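Kojibiose phosphorylase (Gut metagenome, PDB 6W0P) belongs to glycoside hydrolase family 65, whose members combine a beta-sandwich N-terminal domain, a helical (alpha/alpha)6-barrel catalytic domain and a small C-terminal beta domain. Local coordinates at residues T415-S420 with Y471-P476; G346-D351 with I372-N377; L690-T695 with L733-Y738. All blocks are in the same frame, centred on the assembly; numbering follows the deposited sequence. Where two conformers were deposited one is given.

Contact 1 (T415-S420 with Y471-P476); sequences TQFQPS and YGVMGP
The Phe417 ring meets Val473 obliquely, its CE2 lying 3.7 Å from Val473 CG1. Over one face of the ring, displaced toward the rim, stands the carbonyl oxygen of Thr415, and Phe454 of helix 437-458 adds an edge-to-face contact. The flat amide of Gln416 works differently: Gly475 O lies nearly in its plane and accepts a fairly straight hydrogen bond from NE2 at 3.2 Å (160° at the hydrogen), the donor standing 43° out of the Gly475 carbonyl plane. With CD anti (chi2 -177°), the Gln416 chain runs out over Met474, crossing it obliquely. Methionine suits this place because its long side chain puts SD against the amide, 3.6 Å from Gln416 CD. Its CB meets Thr415 OG1 at 3.4 Å, a hydroxyl whose polar partners are Gln411 O and His412 O. Between the backbones, Met474 N donates to Thr415 O at 2.9 Å, likewise from above the carbonyl plane. Gly472, with positive phi, belongs to a G1 beta bulge in which it and Val473 face Val483. One water lies between Gln418 N, Gln418 OE1 and Met474 O. In this buried place Gln416 NE2 is bonded to both Gly475 O and a second water, which also accepts from Gln418 NE2 and donates to Pro476 O at 2.7 Å, so the side-chain amides of one segment are fixed against the backbone of the other.

Contact 2 (G346-D351 with I372-N377); sequences GHAFWD and IMFRYN
Polar contacts between Arg375 and the 346-351 loop centre on one nitrogen. Arg375 NH2 approaches Phe349 O to 3.5 Å, with the oxygen at the edge of the guanidinium and near its plane. A water ties the same group to the loop, accepting from NH2 at 2.9 Å and giving a weak hydrogen bond to Ala348 O. The charged partner of NH2 is Glu353, with which it forms a salt bridge. Even the nearest CA atoms of the two segments, those of Ala348 and Phe374, are 10.0 Å apart, so it takes a long side chain such as arginine to bring a polar group to the loop.

Helix 365-376 belongs to the helical barrel of the catalytic domain, and the loop leads into helix 351-361, the preceding helix in the chain, which carries Glu353.

Apolar contacts are sparse. Ala348 CB points at the helix, 4.3 Å from Phe374 CE2, which it meets obliquely, and 4.0 Å from Arg375 NH2; alanine's small size suits this approach to both. CB of Phe349 points away from the helix, and it is the carbonyl oxygen that meets Arg375. The Arg375 side chain also touches Val423 of helix 418-434 and Met447 of helix 437-458.

Contact 3 (L690-T695 with L733-Y738); sequences LNLTPT and LPINVY
Strands 689-692 and 733-737 form the central, parallel pair of a four-stranded mixed sheet in the C-terminal beta domain, with Asn691 facing Asn736 and Leu692 facing Val737. Leu690 O accepts from Asn736 N at 2.9 Å, and Asn736 O from Leu692 N at 2.8 Å, the latter bond nearly straight out from the carbonyl. Asn736 thus bonds through both its N-H and its C=O to the two residues flanking Asn691, the parallel pattern; a longer bond, Tyr738 N to Leu692 O at 3.2 Å, continues the ladder. At the other end a water accepts from Leu690 N and donates to Pro734 O.

On one face the two asparagine side chains lie side by side, pointing the same way, with amide planes only 10° apart. Asn691 OD1 rests 3.5 Å from Asn736 CB, and a water lies between Asn736 OD1 and Leu692 O. Asparagine suits this partly exposed face because its amide can engage water, as at Asn736 OD1, or backbone, as in the weak bond from Asn691 ND2 to Ile689 O. The other face is apolar: Leu690, Leu692, Ile735 and Val737 are directed there and pack on strands 712-718, 722-726 and 747-751.

Beyond the strands, Tyr738 reaches back across Pro694. Its hydroxyl donates to Pro694 O at 2.6 Å, with that oxygen in the plane of the ring. Pro694 CD also touches ring atom CZ at 3.6 Å. The tyrosine therefore joins apolar packing to a short hydrogen bond, fastening the segments where regular pairing has ended, while backbone bonds and a buried aliphatic layer hold the sheet itself.

Overall arrangement
Contacts 1 and 2 are both buried in the catalytic domain and adjoin each other. Trp350 of contact 2 packs on Gln418, Pro419 and Pro476 of contact 1, so the start of helix 418-434 is shared ground, although the centres are 17 Å apart. Contact 3 stands apart in the C-terminal beta domain, about 24 Å from contact 1 and 18 Å from contact 2 between nearest atoms, and is only partly buried. Chemistry follows place: contact 1 relies on neutral amides and waters between a helix start and a loop, contact 2 on a long charged side chain spanning from helix to loop, and contact 3 on repeated backbone bonds with one polar and one aliphatic face.

Contact 1 (T415-S420 with Y471-P476)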
ATOM      1  N   THR A 415      -8.941  -3.048   8.631  1.00 27.90           N
ATOM      2  CA  THR A 415      -9.424  -1.947   9.506  1.00 28.02           C
ATOM      3  C   THR A 415     -10.944  -1.913   9.681  1.00 27.71           C
ATOM      4  O   THR A 415     -11.368  -1.302  10.689  1.00 28.15           O
ATOM      5  CB  THR A 415      -8.925  -0.600   8.986  1.00 27.97           C
ATOM      6  OG1 THR A 415      -9.479  -0.413   7.688  1.00 28.13           O
ATOM      7  CG2 THR A 415      -7.420  -0.545   8.964  1.00 27.89           C
ATOM      8  N   GLN A 416     -11.715  -2.503   8.769  1.00 27.14           N
ATOM      9  CA  GLN A 416     -13.186  -2.314   8.689  1.00 27.48           C
ATOM     10  C   GLN A 416     -13.882  -3.615   9.083  1.00 27.74           C
ATOM     11  O   GLN A 416     -13.744  -4.604   8.346  1.00 27.83           O
ATOM     12  CB  GLN A 416     -13.627  -1.909   7.280  1.00 27.06           C
ATOM     13  CG  GLN A 416     -13.251  -0.489   6.878  1.00 27.10           C
ATOM     14  CD  GLN A 416     -13.791  -0.174   5.504  1.00 26.98           C
ATOM     15  OE1 GLN A 416     -13.401  -0.813   4.528  1.00 26.46           O
ATOM     16  NE2 GLN A 416     -14.779   0.717   5.450  1.00 26.40           N
ATOM     17  N   PHE A 417     -14.647  -3.609  10.173  1.00 28.58           N
ATOM     18  CA  PHE A 417     -15.363  -4.824  10.644  1.00 28.85           C
ATOM     19  C   PHE A 417     -16.854  -4.699  10.345  1.00 28.21           C
ATOM     20  O   PHE A 417     -17.617  -5.589  10.766  1.00 28.43           O
ATOM     21  CB  PHE A 417     -14.947  -5.114  12.090  1.00 29.50           C
ATOM     22  CG  PHE A 417     -13.445  -5.110  12.224  1.00 29.93           C
ATOM     23  CD1 PHE A 417     -12.658  -5.831  11.346  1.00 30.46           C
ATOM     24  CD2 PHE A 417     -12.813  -4.315  13.159  1.00 30.71           C
ATOM     25  CE1 PHE A 417     -11.271  -5.794  11.434  1.00 30.76           C
ATOM     26  CE2 PHE A 417     -11.430  -4.281  13.253  1.00 30.58           C
ATOM     27  CZ  PHE A 417     -10.660  -5.014  12.388  1.00 30.45           C
ATOM     28  N   GLN A 418     -17.247  -3.687   9.563  1.00 27.98           N
ATOM     29  CA  GLN A 418     -18.654  -3.510   9.115  1.00 27.96           C
ATOM     30  C   GLN A 418     -19.161  -4.780   8.441  1.00 27.75           C
ATOM     31  O   GLN A 418     -20.348  -5.040   8.523  1.00 29.11           O
ATOM     32  CB  GLN A 418     -18.848  -2.272   8.214  1.00 27.89           C
ATOM     33  CG  GLN A 418     -18.040  -2.258   6.919  1.00 27.50           C
ATOM     34  CD  GLN A 418     -17.786  -0.857   6.399  1.00 27.22           C
ATOM     35  OE1 GLN A 418     -17.520   0.072   7.159  1.00 27.09           O
ATOM     36  NE2 GLN A 418     -17.878  -0.695   5.095  1.00 26.08           N
ATOM     37  N   PRO A 419     -18.372  -5.641   7.759  1.00 28.02           N
ATOM     38  CA  PRO A 419     -18.971  -6.857   7.198  1.00 27.83           C
ATOM     39  C   PRO A 419     -19.434  -7.848   8.278  1.00 28.72           C
ATOM     40  O   PRO A 419     -20.475  -8.472   8.104  1.00 28.90           O
ATOM     41  CB  PRO A 419     -17.865  -7.468   6.336  1.00 27.93           C
ATOM     42  CG  PRO A 419     -16.830  -6.361   6.150  1.00 27.67           C
ATOM     43  CD  PRO A 419     -16.953  -5.482   7.370  1.00 27.77           C
ATOM     44  N   SER A 420     -18.660  -7.960   9.364  1.00 28.56           N
ATOM     45  CA  SER A 420     -18.918  -8.870  10.503  1.00 28.84           C
ATOM     46  C   SER A 420     -20.133  -8.375  11.306  1.00 28.78           C
ATOM     47  O   SER A 420     -21.070  -9.147  11.475  1.00 28.61           O
ATOM     48  CB  SER A 420     -17.689  -9.024  11.360  1.00 29.00           C
ATOM     49  OG  SER A 420     -16.669  -9.701  10.645  1.00 28.71           O
ATOM     50  N   TYR A 471      -9.231  -0.462  18.289  1.00 30.28           N
ATOM     51  CA  TYR A 471      -8.081   0.417  17.993  1.00 29.81           C
ATOM     52  C   TYR A 471      -7.642   0.115  16.561  1.00 29.71           C
ATOM     53  O   TYR A 471      -7.728  -1.061  16.178  1.00 30.56           O
ATOM     54  CB  TYR A 471      -6.967   0.176  19.017  1.00 29.66           C
ATOM     55  CG  TYR A 471      -7.321   0.655  20.395  1.00 29.15           C
ATOM     56  CD1 TYR A 471      -7.975  -0.172  21.291  1.00 29.71           C
ATOM     57  CD2 TYR A 471      -7.015   1.938  20.791  1.00 28.98           C
ATOM     58  CE1 TYR A 471      -8.318   0.263  22.562  1.00 29.83           C
ATOM     59  CE2 TYR A 471      -7.411   2.411  22.033  1.00 30.05           C
ATOM     60  CZ  TYR A 471      -8.063   1.569  22.921  1.00 29.89           C
ATOM     61  OH  TYR A 471      -8.415   2.030  24.151  1.00 30.62           O
ATOM     62  N   GLY A 472      -7.203   1.145  15.823  1.00 29.27           N
ATOM     63  CA  GLY A 472      -6.587   1.026  14.493  1.00 28.91           C
ATOM     64  C   GLY A 472      -7.612   0.568  13.493  1.00 28.42           C
ATOM     65  O   GLY A 472      -7.382  -0.444  12.826  1.00 28.44           O
ATOM     66  N   VAL A 473      -8.750   1.259  13.450  1.00 28.51           N
ATOM     67  CA  VAL A 473      -9.930   0.823  12.654  1.00 28.00           C
ATOM     68  C   VAL A 473     -10.339   1.914  11.671  1.00 27.38           C
ATOM     69  O   VAL A 473      -9.734   3.026  11.661  1.00 27.55           O
ATOM     70  CB  VAL A 473     -11.095   0.389  13.558  1.00 28.47           C
ATOM     71  CG1 VAL A 473     -10.714  -0.854  14.351  1.00 28.84           C
ATOM     72  CG2 VAL A 473     -11.598   1.502  14.467  1.00 28.64           C
ATOM     73  N   MET A 474     -11.325   1.562  10.863  1.00 26.75           N
ATOM     74  CA  MET A 474     -12.009   2.456   9.920  1.00 26.44           C
ATOM     75  C   MET A 474     -13.485   2.070   9.937  1.00 26.13           C
ATOM     76  O   MET A 474     -13.775   0.853   9.794  1.00 25.76           O
ATOM     77  CB  MET A 474     -11.431   2.272   8.511  1.00 26.57           C
ATOM     78  CG  MET A 474     -12.221   2.982   7.442  1.00 26.68           C
ATOM     79  SD  MET A 474     -11.625   2.700   5.752  1.00 27.07           S
ATOM     80  CE  MET A 474     -10.120   3.666   5.744  1.00 27.69           C
ATOM     81  N   GLY A 475     -14.369   3.061  10.095  1.00 25.73           N
ATOM     82  CA  GLY A 475     -15.820   2.867  10.029  1.00 25.57           C
ATOM     83  C   GLY A 475     -16.265   2.908   8.579  1.00 25.79           C
ATOM     84  O   GLY A 475     -15.432   2.893   7.675  1.00 25.43           O
ATOM     85  N   PRO A 476     -17.585   2.970   8.299  1.00 25.43           N
ATOM     86  CA  PRO A 476     -18.048   3.163   6.924  1.00 25.27           C
ATOM     87  C   PRO A 476     -17.459   4.417   6.243  1.00 25.17           C
ATOM     88  O   PRO A 476     -17.279   4.363   5.031  1.00 24.91           O
ATOM     89  CB  PRO A 476     -19.580   3.246   7.070  1.00 25.11           C
ATOM     90  CG  PRO A 476     -19.882   2.525   8.382  1.00 25.19           C
ATOM     91  CD  PRO A 476     -18.683   2.808   9.263  1.00 25.34           C
TER
HETATM   92  O   HOH W   1     -17.065   2.061   3.715  1.00 24.71           O
HETATM   93  O   HOH W   2     -15.914  -0.787   9.283  1.00 25.10           O

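Contact 2 (G346-D351 with I372-N377)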
ATOM      1  N   GLY A 346     -17.919  -9.349  -9.130  1.00 33.63           N
ATOM      2  CA  GLY A 346     -19.089 -10.077  -8.624  1.00 33.29           C
ATOM      3  C   GLY A 346     -19.014 -10.217  -7.120  1.00 33.10           C
ATOM      4  O   GLY A 346     -19.707 -11.154  -6.582  1.00 34.90           O
ATOM      5  N   HIS A 347     -18.212  -9.358  -6.466  1.00 31.09           N
ATOM      6  CA  HIS A 347     -17.935  -9.423  -4.998  1.00 30.95           C
ATOM      7  C   HIS A 347     -19.147  -8.934  -4.194  1.00 29.69           C
ATOM      8  O   HIS A 347     -19.787  -7.994  -4.645  1.00 28.96           O
ATOM      9  CB  HIS A 347     -16.724  -8.583  -4.577  1.00 31.10           C
ATOM     10  CG  HIS A 347     -15.412  -9.171  -4.957  1.00 31.78           C
ATOM     11  ND1 HIS A 347     -14.257  -8.414  -4.973  1.00 32.15           N
ATOM     12  CD2 HIS A 347     -15.075 -10.422  -5.339  1.00 32.19           C
ATOM     13  CE1 HIS A 347     -13.250  -9.171  -5.354  1.00 32.28           C
ATOM     14  NE2 HIS A 347     -13.736 -10.420  -5.591  1.00 32.93           N
ATOM     15  N   ALA A 348     -19.423  -9.590  -3.068  1.00 28.89           N
ATOM     16  CA  ALA A 348     -20.343  -9.160  -1.997  1.00 28.83           C
ATOM     17  C   ALA A 348     -19.587  -8.188  -1.103  1.00 28.73           C
ATOM     18  O   ALA A 348     -18.381  -8.434  -0.828  1.00 29.01           O
ATOM     19  CB  ALA A 348     -20.827 -10.339  -1.182  1.00 28.77           C
ATOM     20  N   PHE A 349     -20.267  -7.136  -0.662  1.00 28.29           N
ATOM     21  CA  PHE A 349     -19.760  -6.166   0.337  1.00 28.24           C
ATOM     22  C   PHE A 349     -20.760  -6.132   1.492  1.00 27.82           C
ATOM     23  O   PHE A 349     -21.850  -6.732   1.362  1.00 27.05           O
ATOM     24  CB  PHE A 349     -19.543  -4.797  -0.314  1.00 28.71           C
ATOM     25  CG  PHE A 349     -18.500  -4.767  -1.403  1.00 30.23           C
ATOM     26  CD1 PHE A 349     -18.770  -5.264  -2.670  1.00 30.56           C
ATOM     27  CD2 PHE A 349     -17.233  -4.257  -1.158  1.00 30.50           C
ATOM     28  CE1 PHE A 349     -17.808  -5.223  -3.668  1.00 30.87           C
ATOM     29  CE2 PHE A 349     -16.267  -4.250  -2.150  1.00 30.67           C
ATOM     30  CZ  PHE A 349     -16.556  -4.721  -3.407  1.00 30.61           C
ATOM     31  N   TRP A 350     -20.414  -5.433   2.577  1.00 27.90           N
ATOM     32  CA  TRP A 350     -21.287  -5.258   3.770  1.00 27.91           C
ATOM     33  C   TRP A 350     -22.650  -4.664   3.357  1.00 28.59           C
ATOM     34  O   TRP A 350     -23.603  -4.866   4.142  1.00 27.72           O
ATOM     35  CB  TRP A 350     -20.569  -4.382   4.793  1.00 27.78           C
ATOM     36  CG  TRP A 350     -20.615  -2.925   4.441  1.00 27.47           C
ATOM     37  CD1 TRP A 350     -20.071  -2.312   3.348  1.00 27.01           C
ATOM     38  CD2 TRP A 350     -21.245  -1.896   5.219  1.00 27.06           C
ATOM     39  NE1 TRP A 350     -20.337  -0.973   3.387  1.00 27.25           N
ATOM     40  CE2 TRP A 350     -21.066  -0.689   4.517  1.00 27.32           C
ATOM     41  CE3 TRP A 350     -21.963  -1.887   6.421  1.00 27.66           C
ATOM     42  CZ2 TRP A 350     -21.552   0.527   5.007  1.00 27.72           C
ATOM     43  CZ3 TRP A 350     -22.447  -0.687   6.901  1.00 27.68           C
ATOM     44  CH2 TRP A 350     -22.266   0.504   6.191  1.00 27.56           C
ATOM     45  N   ASP A 351     -22.691  -3.992   2.180  1.00 29.20           N
ATOM     46  CA  ASP A 351     -23.889  -3.420   1.488  0.60 29.31           C
ATOM     47  C   ASP A 351     -25.018  -4.441   1.391  1.00 29.84           C
ATOM     48  O   ASP A 351     -26.189  -4.019   1.470  1.00 29.71           O
ATOM     49  CB  ASP A 351     -23.653  -3.082   0.002  0.60 29.16           C
ATOM     50  CG  ASP A 351     -22.573  -2.066  -0.282  0.60 28.37           C
ATOM     51  OD1 ASP A 351     -21.463  -2.261   0.229  0.60 27.31           O
ATOM     52  OD2 ASP A 351     -22.875  -1.069  -1.000  0.60 28.93           O
ATOM     53  N   ILE A 372     -28.338 -14.597   3.883  1.00 34.53           N
ATOM     54  CA  ILE A 372     -27.624 -14.908   5.159  1.00 33.90           C
ATOM     55  C   ILE A 372     -26.950 -16.290   5.070  1.00 34.40           C
ATOM     56  O   ILE A 372     -25.835 -16.421   5.594  1.00 33.97           O
ATOM     57  CB  ILE A 372     -28.570 -14.763   6.346  1.00 34.28           C
ATOM     58  CG1 ILE A 372     -29.069 -13.324   6.455  1.00 34.72           C
ATOM     59  CG2 ILE A 372     -27.914 -15.216   7.631  1.00 35.40           C
ATOM     60  CD1 ILE A 372     -30.492 -13.212   6.978  1.00 35.08           C
ATOM     61  N   MET A 373     -27.547 -17.268   4.383  1.00 34.56           N
ATOM     62  CA  MET A 373     -26.990 -18.651   4.288  1.00 34.38           C
ATOM     63  C   MET A 373     -25.694 -18.594   3.481  1.00 33.81           C
ATOM     64  O   MET A 373     -24.735 -19.369   3.778  1.00 33.20           O
ATOM     65  CB  MET A 373     -27.958 -19.628   3.611  1.00 34.74           C
ATOM     66  CG  MET A 373     -29.142 -20.043   4.476  1.00 35.37           C
ATOM     67  SD  MET A 373     -28.732 -20.570   6.132  1.00 36.09           S
ATOM     68  CE  MET A 373     -27.635 -21.939   5.784  1.00 36.34           C
ATOM     69  N   PHE A 374     -25.625 -17.678   2.518  1.00 33.03           N
ATOM     70  CA  PHE A 374     -24.357 -17.468   1.790  1.00 33.01           C
ATOM     71  C   PHE A 374     -23.254 -17.263   2.828  1.00 32.89           C
ATOM     72  O   PHE A 374     -22.159 -17.817   2.623  1.00 33.67           O
ATOM     73  CB  PHE A 374     -24.407 -16.299   0.807  1.00 32.80           C
ATOM     74  CG  PHE A 374     -23.025 -15.803   0.474  1.00 33.15           C
ATOM     75  CD1 PHE A 374     -22.164 -16.564  -0.299  1.00 33.46           C
ATOM     76  CD2 PHE A 374     -22.561 -14.613   0.999  1.00 33.29           C
ATOM     77  CE1 PHE A 374     -20.886 -16.116  -0.593  1.00 33.68           C
ATOM     78  CE2 PHE A 374     -21.278 -14.172   0.719  1.00 33.91           C
ATOM     79  CZ  PHE A 374     -20.443 -14.925  -0.078  1.00 33.78           C
ATOM     80  N   ARG A 375     -23.524 -16.468   3.870  1.00 32.50           N
ATOM     81  CA  ARG A 375     -22.536 -16.126   4.931  1.00 33.25           C
ATOM     82  C   ARG A 375     -22.323 -17.330   5.855  1.00 33.99           C
ATOM     83  O   ARG A 375     -21.193 -17.548   6.279  1.00 34.03           O
ATOM     84  CB  ARG A 375     -22.980 -14.893   5.723  1.00 33.10           C
ATOM     85  CG  ARG A 375     -23.096 -13.637   4.872  1.00 32.93           C
ATOM     86  CD  ARG A 375     -21.790 -13.201   4.211  1.00 33.03           C
ATOM     87  NE  ARG A 375     -21.876 -11.820   3.729  1.00 32.90           N
ATOM     88  CZ  ARG A 375     -20.881 -11.109   3.214  1.00 32.33           C
ATOM     89  NH1 ARG A 375     -19.674 -11.626   3.087  1.00 32.30           N
ATOM     90  NH2 ARG A 375     -21.099  -9.866   2.821  1.00 32.51           N
ATOM     91  N   TYR A 376     -23.373 -18.066   6.195  1.00 35.37           N
ATOM     92  CA  TYR A 376     -23.230 -19.293   7.010  1.00 36.93           C
ATOM     93  C   TYR A 376     -22.291 -20.236   6.258  1.00 36.44           C
ATOM     94  O   TYR A 376     -21.392 -20.815   6.877  1.00 37.13           O
ATOM     95  CB  TYR A 376     -24.561 -19.982   7.325  1.00 38.88           C
ATOM     96  CG  TYR A 376     -24.323 -21.195   8.180  1.00 41.28           C
ATOM     97  CD1 TYR A 376     -24.095 -21.075   9.542  1.00 42.14           C
ATOM     98  CD2 TYR A 376     -24.149 -22.441   7.597  1.00 43.05           C
ATOM     99  CE1 TYR A 376     -23.773 -22.179  10.316  1.00 44.60           C
ATOM    100  CE2 TYR A 376     -23.829 -23.556   8.355  1.00 44.68           C
ATOM    101  CZ  TYR A 376     -23.635 -23.426   9.717  1.00 45.89           C
ATOM    102  OH  TYR A 376     -23.324 -24.541  10.439  1.00 47.73           O
ATOM    103  N   ASN A 377     -22.453 -20.340   4.942  1.00 35.60           N
ATOM    104  CA  ASN A 377     -21.733 -21.350   4.130  1.00 35.33           C
ATOM    105  C   ASN A 377     -20.312 -20.866   3.824  1.00 35.69           C
ATOM    106  O   ASN A 377     -19.585 -21.638   3.183  1.00 35.50           O
ATOM    107  CB  ASN A 377     -22.528 -21.734   2.879  1.00 34.89           C
ATOM    108  CG  ASN A 377     -23.771 -22.536   3.198  1.00 35.16           C
ATOM    109  OD1 ASN A 377     -23.731 -23.440   4.033  1.00 36.45           O
ATOM    110  ND2 ASN A 377     -24.876 -22.225   2.541  1.00 34.91           N
TER
HETATM  111  O   HOH W   3     -18.407  -9.131   1.975  1.00 32.26           O

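Contact 3 (L690-T695 with L733-Y738)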
ATOM      1  N   LEU A 690     -45.880  -2.732  12.839  1.00 35.52           N
ATOM      2  CA  LEU A 690     -45.521  -1.949  11.637  1.00 34.30           C
ATOM      3  C   LEU A 690     -46.003  -0.505  11.815  1.00 33.29           C
ATOM      4  O   LEU A 690     -47.208  -0.310  12.082  1.00 33.53           O
ATOM      5  CB  LEU A 690     -46.140  -2.610  10.401  1.00 34.48           C
ATOM      6  CG  LEU A 690     -45.735  -2.002   9.063  1.00 33.72           C
ATOM      7  CD1 LEU A 690     -45.336  -3.092   8.088  1.00 33.91           C
ATOM      8  CD2 LEU A 690     -46.858  -1.169   8.487  1.00 34.11           C
ATOM      9  N   ASN A 691     -45.085   0.440  11.615  1.00 31.87           N
ATOM     10  CA  ASN A 691     -45.318   1.899  11.617  1.00 31.89           C
ATOM     11  C   ASN A 691     -45.138   2.449  10.198  1.00 31.49           C
ATOM     12  O   ASN A 691     -44.218   2.003   9.480  1.00 30.25           O
ATOM     13  CB  ASN A 691     -44.362   2.640  12.559  1.00 32.30           C
ATOM     14  CG  ASN A 691     -44.642   2.447  14.038  1.00 32.41           C
ATOM     15  OD1 ASN A 691     -44.898   3.419  14.730  1.00 32.50           O
ATOM     16  ND2 ASN A 691     -44.588   1.215  14.527  1.00 32.29           N
ATOM     17  N   LEU A 692     -45.973   3.425   9.837  1.00 31.69           N
ATOM     18  CA  LEU A 692     -45.853   4.263   8.615  1.00 32.02           C
ATOM     19  C   LEU A 692     -46.011   5.726   9.025  1.00 32.59           C
ATOM     20  O   LEU A 692     -46.797   5.974   9.958  1.00 32.74           O
ATOM     21  CB  LEU A 692     -46.951   3.877   7.618  1.00 32.16           C
ATOM     22  CG  LEU A 692     -46.904   2.442   7.093  1.00 31.88           C
ATOM     23  CD1 LEU A 692     -48.135   2.148   6.237  1.00 32.11           C
ATOM     24  CD2 LEU A 692     -45.641   2.212   6.293  1.00 31.63           C
ATOM     25  N   THR A 693     -45.245   6.624   8.393  1.00 32.83           N
ATOM     26  CA  THR A 693     -45.365   8.102   8.493  1.00 33.42           C
ATOM     27  C   THR A 693     -45.199   8.684   7.102  1.00 32.92           C
ATOM     28  O   THR A 693     -44.163   9.262   6.790  1.00 32.71           O
ATOM     29  CB  THR A 693     -44.314   8.716   9.426  1.00 33.77           C
ATOM     30  OG1 THR A 693     -44.364   7.991  10.645  1.00 34.96           O
ATOM     31  CG2 THR A 693     -44.552  10.187   9.699  1.00 34.08           C
ATOM     32  N   PRO A 694     -46.166   8.456   6.199  1.00 33.16           N
ATOM     33  CA  PRO A 694     -46.010   8.854   4.804  1.00 33.78           C
ATOM     34  C   PRO A 694     -45.927  10.376   4.593  1.00 34.39           C
ATOM     35  O   PRO A 694     -46.754  11.114   5.108  1.00 34.30           O
ATOM     36  CB  PRO A 694     -47.225   8.217   4.113  1.00 33.74           C
ATOM     37  CG  PRO A 694     -47.626   7.094   5.035  1.00 33.60           C
ATOM     38  CD  PRO A 694     -47.376   7.660   6.419  1.00 34.06           C
ATOM     39  N   THR A 695     -44.894  10.798   3.861  1.00 34.49           N
ATOM     40  CA  THR A 695     -44.644  12.206   3.466  1.00 34.92           C
ATOM     41  C   THR A 695     -44.580  12.267   1.936  1.00 35.45           C
ATOM     42  O   THR A 695     -44.565  11.205   1.295  1.00 35.57           O
ATOM     43  CB  THR A 695     -43.383  12.739   4.155  1.00 34.99           C
ATOM     44  OG1 THR A 695     -42.313  11.816   3.932  1.00 34.47           O
ATOM     45  CG2 THR A 695     -43.579  12.951   5.642  1.00 35.21           C
ATOM     46  N   LEU A 733     -54.338  -6.952  11.368  1.00 35.28           N
ATOM     47  CA  LEU A 733     -52.951  -6.469  11.574  1.00 35.73           C
ATOM     48  C   LEU A 733     -53.028  -5.123  12.272  1.00 35.92           C
ATOM     49  O   LEU A 733     -53.568  -4.179  11.708  1.00 36.09           O
ATOM     50  CB  LEU A 733     -52.195  -6.328  10.247  1.00 34.67           C
ATOM     51  CG  LEU A 733     -50.766  -5.812  10.410  1.00 34.26           C
ATOM     52  CD1 LEU A 733     -49.944  -6.774  11.258  1.00 34.29           C
ATOM     53  CD2 LEU A 733     -50.097  -5.568   9.057  1.00 33.74           C
ATOM     54  N   PRO A 734     -52.482  -4.986  13.491  1.00 37.27           N
ATOM     55  CA  PRO A 734     -52.270  -3.673  14.075  1.00 37.48           C
ATOM     56  C   PRO A 734     -51.216  -2.916  13.282  1.00 37.72           C
ATOM     57  O   PRO A 734     -50.187  -3.465  12.965  1.00 39.08           O
ATOM     58  CB  PRO A 734     -51.757  -3.926  15.489  1.00 38.32           C
ATOM     59  CG  PRO A 734     -51.306  -5.364  15.493  1.00 38.30           C
ATOM     60  CD  PRO A 734     -52.082  -6.071  14.403  1.00 38.33           C
ATOM     61  N   ILE A 735     -51.502  -1.667  12.997  1.00 37.79           N
ATOM     62  CA  ILE A 735     -50.561  -0.793  12.260  0.60 37.93           C
ATOM     63  C   ILE A 735     -50.639   0.611  12.866  1.00 38.64           C
ATOM     64  O   ILE A 735     -51.735   1.047  13.236  1.00 40.01           O
ATOM     65  CB  ILE A 735     -50.873  -0.868  10.753  0.60 37.52           C
ATOM     66  CG1 ILE A 735     -49.975   0.049   9.923  0.60 36.75           C
ATOM     67  CG2 ILE A 735     -52.351  -0.616  10.484  0.60 37.83           C
ATOM     68  CD1 ILE A 735     -50.172  -0.140   8.442  0.60 36.27           C
ATOM     69  N   ASN A 736     -49.485   1.253  12.982  1.00 38.83           N
ATOM     70  CA  ASN A 736     -49.324   2.580  13.608  1.00 39.54           C
ATOM     71  C   ASN A 736     -49.089   3.591  12.481  1.00 37.88           C
ATOM     72  O   ASN A 736     -48.063   3.439  11.761  1.00 37.39           O
ATOM     73  CB  ASN A 736     -48.220   2.464  14.659  1.00 42.07           C
ATOM     74  CG  ASN A 736     -48.272   3.605  15.632  1.00 44.99           C
ATOM     75  OD1 ASN A 736     -48.197   4.752  15.212  1.00 47.67           O
ATOM     76  ND2 ASN A 736     -48.445   3.298  16.906  1.00 47.48           N
ATOM     77  N   VAL A 737     -50.022   4.521  12.251  1.00 36.48           N
ATOM     78  CA  VAL A 737     -49.904   5.548  11.171  1.00 36.53           C
ATOM     79  C   VAL A 737     -50.004   6.954  11.782  1.00 37.13           C
ATOM     80  O   VAL A 737     -51.034   7.270  12.453  1.00 37.41           O
ATOM     81  CB  VAL A 737     -50.931   5.352  10.031  1.00 36.86           C
ATOM     82  CG1 VAL A 737     -50.601   6.216   8.827  1.00 36.72           C
ATOM     83  CG2 VAL A 737     -51.041   3.900   9.582  1.00 36.40           C
ATOM     84  N   TYR A 738     -48.979   7.782  11.547  1.00 36.44           N
ATOM     85  CA  TYR A 738     -48.876   9.156  12.089  1.00 37.11           C
ATOM     86  C   TYR A 738     -49.013   9.067  13.617  1.00 39.24           C
ATOM     87  O   TYR A 738     -49.595   9.958  14.225  1.00 38.93           O
ATOM     88  CB  TYR A 738     -49.915  10.079  11.443  1.00 36.63           C
ATOM     89  CG  TYR A 738     -49.753  10.251   9.950  1.00 36.20           C
ATOM     90  CD1 TYR A 738     -48.537  10.636   9.400  1.00 35.46           C
ATOM     91  CD2 TYR A 738     -50.801  10.016   9.075  1.00 35.45           C
ATOM     92  CE1 TYR A 738     -48.367  10.803   8.035  1.00 34.63           C
ATOM     93  CE2 TYR A 738     -50.644  10.174   7.706  1.00 34.94           C
ATOM     94  CZ  TYR A 738     -49.424  10.562   7.180  1.00 34.75           C
ATOM     95  OH  TYR A 738     -49.256  10.694   5.824  1.00 34.04           O
TER
HETATM   96  O   HOH W   4     -47.949  -4.747  12.821  1.00 32.62           O
HETATM   97  O   HOH W   5     -46.556   6.125  12.856  1.00 37.75           O